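Side-chain contacts in adenine phosphoribosyltransferase (Leishmania donovani, PDB 1QB7), which probably catalyses the salvage of adenine, joining the base to 5-phospho-alpha-D-ribose 1-diphosphate to give AMP and diphosphate: residues Phe10-Asp13 / Ala17-Gln20; Ser45-Thr48 / Glu52-Lys55; Lys55-Phe60 / Phe83-Met88. All blocks are in the same frame, centred on the assembly; numbering follows the deposited sequence.

Contact 1: residues Phe10-Asp13 / Ala17-Gln20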
loop_
_atom_site.group_PDB
_atom_site.type_symbol
_atom_site.label_atom_id
_atom_site.label_comp_id
_atom_site.label_asym_id
_atom_site.label_seq_id
_atom_site.Cartn_x
_atom_site.Cartn_y
_atom_site.Cartn_z
ATOM N N PHE A 10 -16.108 4.208 18.179
ATOM C CA PHE A 10 -15.281 3.810 19.315
ATOM C C PHE A 10 -13.814 4.210 19.233
ATOM O O PHE A 10 -13.208 4.204 18.163
ATOM C CB PHE A 10 -15.384 2.295 19.525
ATOM C CG PHE A 10 -16.795 1.800 19.685
ATOM C CD1 PHE A 10 -17.630 1.661 18.580
ATOM C CD2 PHE A 10 -17.298 1.485 20.943
ATOM C CE1 PHE A 10 -18.944 1.216 18.725
ATOM C CE2 PHE A 10 -18.612 1.040 21.097
ATOM C CZ PHE A 10 -19.435 0.907 19.986
ATOM N N LEU A 11 -13.247 4.528 20.390
ATOM C CA LEU A 11 -11.853 4.926 20.486
ATOM C C LEU A 11 -11.151 4.052 21.513
ATOM O O LEU A 11 -11.678 3.819 22.600
ATOM C CB LEU A 11 -11.760 6.390 20.907
ATOM C CG LEU A 11 -10.364 6.979 21.097
ATOM C CD1 LEU A 11 -9.595 6.979 19.775
ATOM C CD2 LEU A 11 -10.511 8.391 21.635
ATOM N N LEU A 12 -9.979 3.540 21.150
ATOM C CA LEU A 12 -9.204 2.698 22.046
ATOM C C LEU A 12 -8.854 3.505 23.297
ATOM O O LEU A 12 -8.440 4.658 23.204
ATOM C CB LEU A 12 -7.929 2.224 21.347
ATOM C CG LEU A 12 -7.041 1.256 22.129
ATOM C CD1 LEU A 12 -7.821 -0.009 22.458
ATOM C CD2 LEU A 12 -5.783 0.935 21.332
ATOM N N ASP A 13 -9.086 2.918 24.466
ATOM C CA ASP A 13 -8.786 3.586 25.727
ATOM C C ASP A 13 -7.295 3.946 25.728
ATOM O O ASP A 13 -6.448 3.091 25.464
ATOM C CB ASP A 13 -9.152 2.657 26.890
ATOM C CG ASP A 13 -8.820 3.249 28.235
ATOM O OD1 ASP A 13 -9.580 4.110 28.720
ATOM O OD2 ASP A 13 -7.793 2.848 28.808
ATOM N N ALA A 17 -1.318 -0.031 25.785
ATOM C CA ALA A 17 0.050 0.085 25.292
ATOM C C ALA A 17 0.112 0.552 23.827
ATOM O O ALA A 17 0.996 1.324 23.455
ATOM C CB ALA A 17 0.786 -1.245 25.462
ATOM N N LEU A 18 -0.832 0.096 23.006
ATOM C CA LEU A 18 -0.876 0.480 21.597
ATOM C C LEU A 18 -1.187 1.970 21.427
ATOM O O LEU A 18 -0.586 2.647 20.586
ATOM C CB LEU A 18 -1.910 -0.365 20.841
ATOM C CG LEU A 18 -2.244 0.044 19.397
ATOM C CD1 LEU A 18 -0.986 0.107 18.531
ATOM C CD2 LEU A 18 -3.249 -0.930 18.816
ATOM N N SER A 19 -2.136 2.469 22.214
ATOM C CA SER A 19 -2.522 3.876 22.161
ATOM C C SER A 19 -1.343 4.762 22.549
ATOM O O SER A 19 -1.096 5.810 21.942
ATOM C CB SER A 19 -3.691 4.129 23.109
ATOM O OG SER A 19 -3.986 5.508 23.185
ATOM N N GLN A 20 -0.620 4.315 23.567
ATOM C CA GLN A 20 0.546 5.012 24.083
ATOM C C GLN A 20 1.663 5.038 23.048
ATOM O O GLN A 20 2.311 6.060 22.849
ATOM C CB GLN A 20 1.049 4.298 25.341
ATOM C CG GLN A 20 0.064 4.277 26.495
ATOM C CD GLN A 20 0.038 5.583 27.244
ATOM O OE1 GLN A 20 0.534 5.670 28.367
ATOM N NE2 GLN A 20 -0.528 6.621 26.624
HETATM O O HOH W 1 -6.428 5.883 21.808
#
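Leu12 and Leu18 both swing CG opposite their own backbone N (chi1 -176° and 171°), which brings their methyls together between strand and helix, the two side chains crossing at about a right angle. The touching is done by one methyl of Leu12: its CD2 lies 4.0 Å from Leu18 CD2 and is almost as near to CB and CG of that residue, one methyl against the CB-CG-CD2 side of Leu18. The same methyl comes 4.1 Å from the backbone N of Ser19, where the helix backbone itself forms part of the surface. A leucine suits both places, since its forked apolar end offers methyls to the neighbour without bringing in a polar group.

Ser19 supplies the polar side of the junction. Its hydroxyl also stands anti to the backbone N (chi1 174°) and donates to a water at 2.8 Å from OG; that water in turn gives a proton to Leu12 O, 2.7 Å away. The bridge serves a strand carbonyl without a direct bond, and the small side chain suits a place where helix and strand end lie close (Leu12 CA to Ser19 CA 6.8 Å). Ser19 CB also packs against the carbonyl O of Asp13 at 3.8 Å, while the carboxylate of Asp13 turns elsewhere and bonds through OD2 to Ser15 OG, inside the connecting turn.

Phe60 of helix 51-67 touches both leucines, and Leu12 is joined to Ser201 by backbone hydrogen bonding. What results is a short strand-turn-helix unit: strand 9-12, between strands 2-4 and 199-201 of the mixed sheet, passes through a tight connection into helix 17-25, which packs on helix 51-67 through Leu18 against Ala56, Ile57 and Phe60.

Contact 2: residues Ser45-Thr48 / Glu52-Lys55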
loop_
_atom_site.group_PDB
_atom_site.type_symbol
_atom_site.label_atom_id
_atom_site.label_comp_id
_atom_site.label_asym_id
_atom_site.label_seq_id
_atom_site.Cartn_x
_atom_site.Cartn_y
_atom_site.Cartn_z
ATOM N N SER A 45 4.138 7.427 7.660
ATOM C CA SER A 45 5.519 6.944 7.713
ATOM C C SER A 45 6.055 6.893 9.136
ATOM O O SER A 45 6.906 6.065 9.444
ATOM C CB SER A 45 6.443 7.814 6.860
ATOM O OG SER A 45 6.175 7.638 5.484
ATOM N N SER A 46 5.584 7.793 9.999
ATOM C CA SER A 46 6.036 7.798 11.389
ATOM C C SER A 46 5.572 6.513 12.084
ATOM O O SER A 46 6.116 6.121 13.112
ATOM C CB SER A 46 5.515 9.031 12.133
ATOM O OG SER A 46 4.107 9.032 12.193
ATOM N N ILE A 47 4.571 5.859 11.506
ATOM C CA ILE A 47 4.049 4.614 12.049
ATOM C C ILE A 47 4.755 3.409 11.412
ATOM O O ILE A 47 5.283 2.544 12.124
ATOM C CB ILE A 47 2.511 4.515 11.838
ATOM C CG1 ILE A 47 1.810 5.681 12.548
ATOM C CG2 ILE A 47 1.973 3.171 12.320
ATOM C CD1 ILE A 47 2.302 5.934 13.981
ATOM N N THR A 48 4.805 3.381 10.076
ATOM C CA THR A 48 5.430 2.267 9.352
ATOM C C THR A 48 6.940 2.171 9.566
ATOM O O THR A 48 7.509 1.096 9.429
ATOM C CB THR A 48 5.121 2.287 7.815
ATOM O OG1 THR A 48 5.765 3.406 7.200
ATOM C CG2 THR A 48 3.620 2.378 7.558
ATOM N N GLU A 52 8.249 -1.388 16.297
ATOM C CA GLU A 52 7.467 -1.742 17.475
ATOM C C GLU A 52 6.009 -1.311 17.326
ATOM O O GLU A 52 5.099 -2.052 17.698
ATOM C CB GLU A 52 8.084 -1.125 18.735
ATOM C CG GLU A 52 7.499 -1.681 20.025
ATOM C CD GLU A 52 7.964 -0.950 21.279
ATOM O OE1 GLU A 52 8.627 0.110 21.170
ATOM O OE2 GLU A 52 7.643 -1.439 22.386
ATOM N N THR A 53 5.787 -0.129 16.755
ATOM C CA THR A 53 4.428 0.371 16.577
ATOM C C THR A 53 3.670 -0.431 15.522
ATOM O O THR A 53 2.514 -0.801 15.730
ATOM C CB THR A 53 4.413 1.877 16.223
ATOM O OG1 THR A 53 5.229 2.593 17.158
ATOM C CG2 THR A 53 2.995 2.435 16.295
ATOM N N LEU A 54 4.330 -0.737 14.410
ATOM C CA LEU A 54 3.694 -1.503 13.344
ATOM C C LEU A 54 3.284 -2.884 13.873
ATOM O O LEU A 54 2.163 -3.348 13.634
ATOM C CB LEU A 54 4.645 -1.641 12.154
ATOM C CG LEU A 54 4.044 -2.073 10.817
ATOM C CD1 LEU A 54 3.029 -1.049 10.312
ATOM C CD2 LEU A 54 5.170 -2.234 9.818
ATOM N N LYS A 55 4.177 -3.508 14.640
ATOM C CA LYS A 55 3.913 -4.819 15.214
ATOM C C LYS A 55 2.751 -4.765 16.214
ATOM O O LYS A 55 1.902 -5.656 16.241
ATOM C CB LYS A 55 5.173 -5.370 15.888
ATOM C CG LYS A 55 5.020 -6.798 16.376
ATOM C CD LYS A 55 6.270 -7.302 17.056
ATOM C CE LYS A 55 6.026 -8.673 17.664
ATOM N NZ LYS A 55 7.243 -9.223 18.340
#
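Two consecutive helices joined by a short turn, within the phosphoribosyltransferase domain and near the adenine pocket, bring the short helix 45-48 against the first turns of helix 51-67. Only three residues separate the two segments, and the backbones come close: CA of Thr48 and CA of Leu54 are 5.8 Å apart, and Ile47 O approaches Leu54 N to 4.1 Å without a hydrogen bond.

Methyl groups make the side-chain contact. Ile47 CG2 meets Thr53 CG2 at 4.2 Å, the two side chains crossing at about a right angle. Beta-branching suits Ile47, because CG2, carried on CB, can touch Thr53 from close to the backbone. In Thr53 chi1 of -50° sets the two branches to different tasks: CG2, anti to the backbone N, serves the apolar contact, whereas OG1 bonds to Ser50 OG and Ser25 OG. A threonine fits here because one branch is a methyl and the other a hydroxyl. Leu54, with CG anti to the backbone N (chi1 -164°), puts CD2 4.1 Å from Thr48 O and CD1 4.4 Å from Thr48 CG2. The hydroxyl of Thr48 is bound to Phe97 O of the second subunit, so this threonine faces the dimer interface with its polar branch and Leu54 with the methyl.

The side chain of Ile47 lies about 7 Å from that of Ala42, which binds AMP, and about 10 Å from the bound adenine. Helix 17-25 packs on Ile47 and Thr53 through Leu22, Phe85 lies against Ile47 and Leu54, and Leu99 of the second subunit, on its strand 97-100, packs on Thr48.

Contact 3: residues Lys55-Phe60 / Phe83-Met88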
loop_
_atom_site.group_PDB
_atom_site.type_symbol
_atom_site.label_atom_id
_atom_site.label_comp_id
_atom_site.label_asym_id
_atom_site.label_seq_id
_atom_site.Cartn_x
_atom_site.Cartn_y
_atom_site.Cartn_z
ATOM N N LYS A 55 4.177 -3.508 14.640
ATOM C CA LYS A 55 3.913 -4.819 15.214
ATOM C C LYS A 55 2.751 -4.765 16.214
ATOM O O LYS A 55 1.902 -5.656 16.241
ATOM C CB LYS A 55 5.173 -5.370 15.888
ATOM C CG LYS A 55 5.020 -6.798 16.376
ATOM C CD LYS A 55 6.270 -7.302 17.056
ATOM C CE LYS A 55 6.026 -8.673 17.664
ATOM N NZ LYS A 55 7.243 -9.223 18.340
ATOM N N ALA A 56 2.700 -3.697 17.005
ATOM C CA ALA A 56 1.637 -3.527 17.993
ATOM C C ALA A 56 0.270 -3.434 17.315
ATOM O O ALA A 56 -0.707 -4.009 17.799
ATOM C CB ALA A 56 1.898 -2.297 18.849
ATOM N N ILE A 57 0.208 -2.722 16.191
ATOM C CA ILE A 57 -1.035 -2.572 15.432
ATOM C C ILE A 57 -1.438 -3.929 14.865
ATOM O O ILE A 57 -2.588 -4.350 14.987
ATOM C CB ILE A 57 -0.860 -1.596 14.256
ATOM C CG1 ILE A 57 -0.614 -0.181 14.776
ATOM C CG2 ILE A 57 -2.077 -1.647 13.340
ATOM C CD1 ILE A 57 -0.172 0.782 13.712
ATOM N N ARG A 58 -0.475 -4.609 14.248
ATOM C CA ARG A 58 -0.702 -5.922 13.655
ATOM C C ARG A 58 -1.221 -6.906 14.711
ATOM O O ARG A 58 -2.245 -7.558 14.510
ATOM C CB ARG A 58 0.604 -6.434 13.041
ATOM C CG ARG A 58 0.473 -7.637 12.127
ATOM C CD ARG A 58 0.315 -8.942 12.892
ATOM N NE ARG A 58 1.363 -9.120 13.894
ATOM C CZ ARG A 58 2.588 -9.582 13.643
ATOM N NH1 ARG A 58 2.939 -9.932 12.411
ATOM N NH2 ARG A 58 3.463 -9.702 14.634
ATOM N N ASP A 59 -0.519 -6.994 15.836
ATOM C CA ASP A 59 -0.907 -7.905 16.914
ATOM C C ASP A 59 -2.301 -7.624 17.460
ATOM O O ASP A 59 -3.101 -8.540 17.627
ATOM C CB ASP A 59 0.100 -7.850 18.070
ATOM C CG ASP A 59 1.443 -8.450 17.712
ATOM O OD1 ASP A 59 1.525 -9.235 16.749
ATOM O OD2 ASP A 59 2.426 -8.140 18.411
ATOM N N PHE A 60 -2.582 -6.355 17.734
ATOM C CA PHE A 60 -3.870 -5.952 18.277
ATOM C C PHE A 60 -5.050 -6.295 17.361
ATOM O O PHE A 60 -5.994 -6.963 17.784
ATOM C CB PHE A 60 -3.865 -4.456 18.611
ATOM C CG PHE A 60 -5.145 -3.972 19.237
ATOM C CD1 PHE A 60 -5.320 -4.018 20.619
ATOM C CD2 PHE A 60 -6.196 -3.515 18.444
ATOM C CE1 PHE A 60 -6.524 -3.620 21.203
ATOM C CE2 PHE A 60 -7.405 -3.116 19.018
ATOM C CZ PHE A 60 -7.565 -3.172 20.403
ATOM N N PHE A 83 -3.263 0.094 2.372
ATOM C CA PHE A 83 -2.482 -1.029 1.847
ATOM C C PHE A 83 -1.336 -1.364 2.797
ATOM O O PHE A 83 -0.799 -2.469 2.778
ATOM C CB PHE A 83 -1.860 -0.666 0.491
ATOM C CG PHE A 83 -2.847 -0.547 -0.640
ATOM C CD1 PHE A 83 -4.222 -0.619 -0.420
ATOM C CD2 PHE A 83 -2.387 -0.379 -1.946
ATOM C CE1 PHE A 83 -5.123 -0.522 -1.486
ATOM C CE2 PHE A 83 -3.277 -0.283 -3.012
ATOM C CZ PHE A 83 -4.650 -0.356 -2.781
ATOM N N LEU A 84 -0.952 -0.385 3.606
ATOM C CA LEU A 84 0.143 -0.527 4.552
ATOM C C LEU A 84 -0.171 -1.384 5.766
ATOM O O LEU A 84 0.738 -1.953 6.370
ATOM C CB LEU A 84 0.590 0.858 5.032
ATOM C CG LEU A 84 1.119 1.815 3.961
ATOM C CD1 LEU A 84 1.197 3.220 4.525
ATOM C CD2 LEU A 84 2.479 1.350 3.479
ATOM N N PHE A 85 -1.446 -1.475 6.127
ATOM C CA PHE A 85 -1.826 -2.231 7.313
ATOM C C PHE A 85 -2.688 -3.454 7.050
ATOM O O PHE A 85 -2.616 -4.445 7.785
ATOM C CB PHE A 85 -2.535 -1.303 8.301
ATOM C CG PHE A 85 -1.745 -0.076 8.644
ATOM C CD1 PHE A 85 -0.731 -0.128 9.598
ATOM C CD2 PHE A 85 -1.996 1.131 7.990
ATOM C CE1 PHE A 85 0.025 0.997 9.893
ATOM C CE2 PHE A 85 -1.244 2.266 8.280
ATOM C CZ PHE A 85 -0.232 2.198 9.233
ATOM N N GLY A 86 -3.493 -3.382 5.996
ATOM C CA GLY A 86 -4.381 -4.475 5.653
ATOM C C GLY A 86 -3.738 -5.830 5.430
ATOM O O GLY A 86 -4.078 -6.789 6.123
ATOM N N PRO A 87 -2.790 -5.940 4.484
ATOM C CA PRO A 87 -2.104 -7.202 4.175
ATOM C C PRO A 87 -1.452 -7.924 5.354
ATOM O O PRO A 87 -1.518 -9.151 5.433
ATOM C CB PRO A 87 -1.074 -6.787 3.124
ATOM C CG PRO A 87 -1.761 -5.647 2.418
ATOM C CD PRO A 87 -2.351 -4.866 3.572
ATOM N N MET A 88 -0.837 -7.185 6.276
ATOM C CA MET A 88 -0.199 -7.846 7.407
ATOM C C MET A 88 -1.210 -8.450 8.376
ATOM O O MET A 88 -0.881 -9.361 9.127
ATOM C CB MET A 88 0.797 -6.931 8.125
ATOM C CG MET A 88 0.209 -5.728 8.800
ATOM S SD MET A 88 1.492 -4.805 9.664
ATOM C CE MET A 88 0.470 -3.607 10.490
HETATM O O HOH W 2 1.546 -10.128 9.857
#
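Met88 reaches from its helix to Arg58 atom by atom. Its CB lies 4.1 Å from Arg58 CG, and its CG is nearer to that same atom, at 3.8 Å. With chi1 at 65°, CG sits between the backbone N and the carbonyl carbon; beyond it the chain runs straight, carrying SD alongside Arg58 CB and CG and CE to 3.8 Å from Arg58 CB. The methyl end also comes 4.3 Å from Ile57 CG2. A long unbranched thioether suits a place alongside the aliphatic part of Arg58.

Here helix 51-67 packs on helix 86-93 at Met88 in the phosphoribosyltransferase domain, close to the dimer interface: Arg58 NH1 forms a salt bridge with Glu92 of the second subunit. The bent arginine chain also brings NE and NH2 side-on to the single atom Asp59 OD1, each at 2.9 Å, from the same face of the carboxylate and tilted out of its plane. This double grip probably fixes the guanidinium rotation, while NH1 and Met88 O share a water. Apolar Ile57 CD1 approaches Phe85 CE1 obliquely, 3.8 Å away.

Overall arrangement
Helix 51-67 ties the three contacts together. Contacts 2 and 3 share Lys55 and have centres 9 Å apart; Ile47 CG2 touches Ile57 CD1 at 3.5 Å, and Leu54 CD1 meets Phe85 CE1 at 3.7 Å, making one apolar core. Both also reach the second subunit. Contact 1 lies about 15 Å from each of the others by centres, yet Leu18 CD2 packs on Phe60 CB at 3.6 Å, joining it to contact 3, whereas it does not touch contact 2. Contacts 2 and 3 approach the active site: the side chain of Phe85 is about 10 Å from the bound adenine, about 11 Å from the magnesium ion and about 7 Å from the side chain of Asp145, a ligand of that ion. Contact 1 is remote from these sites.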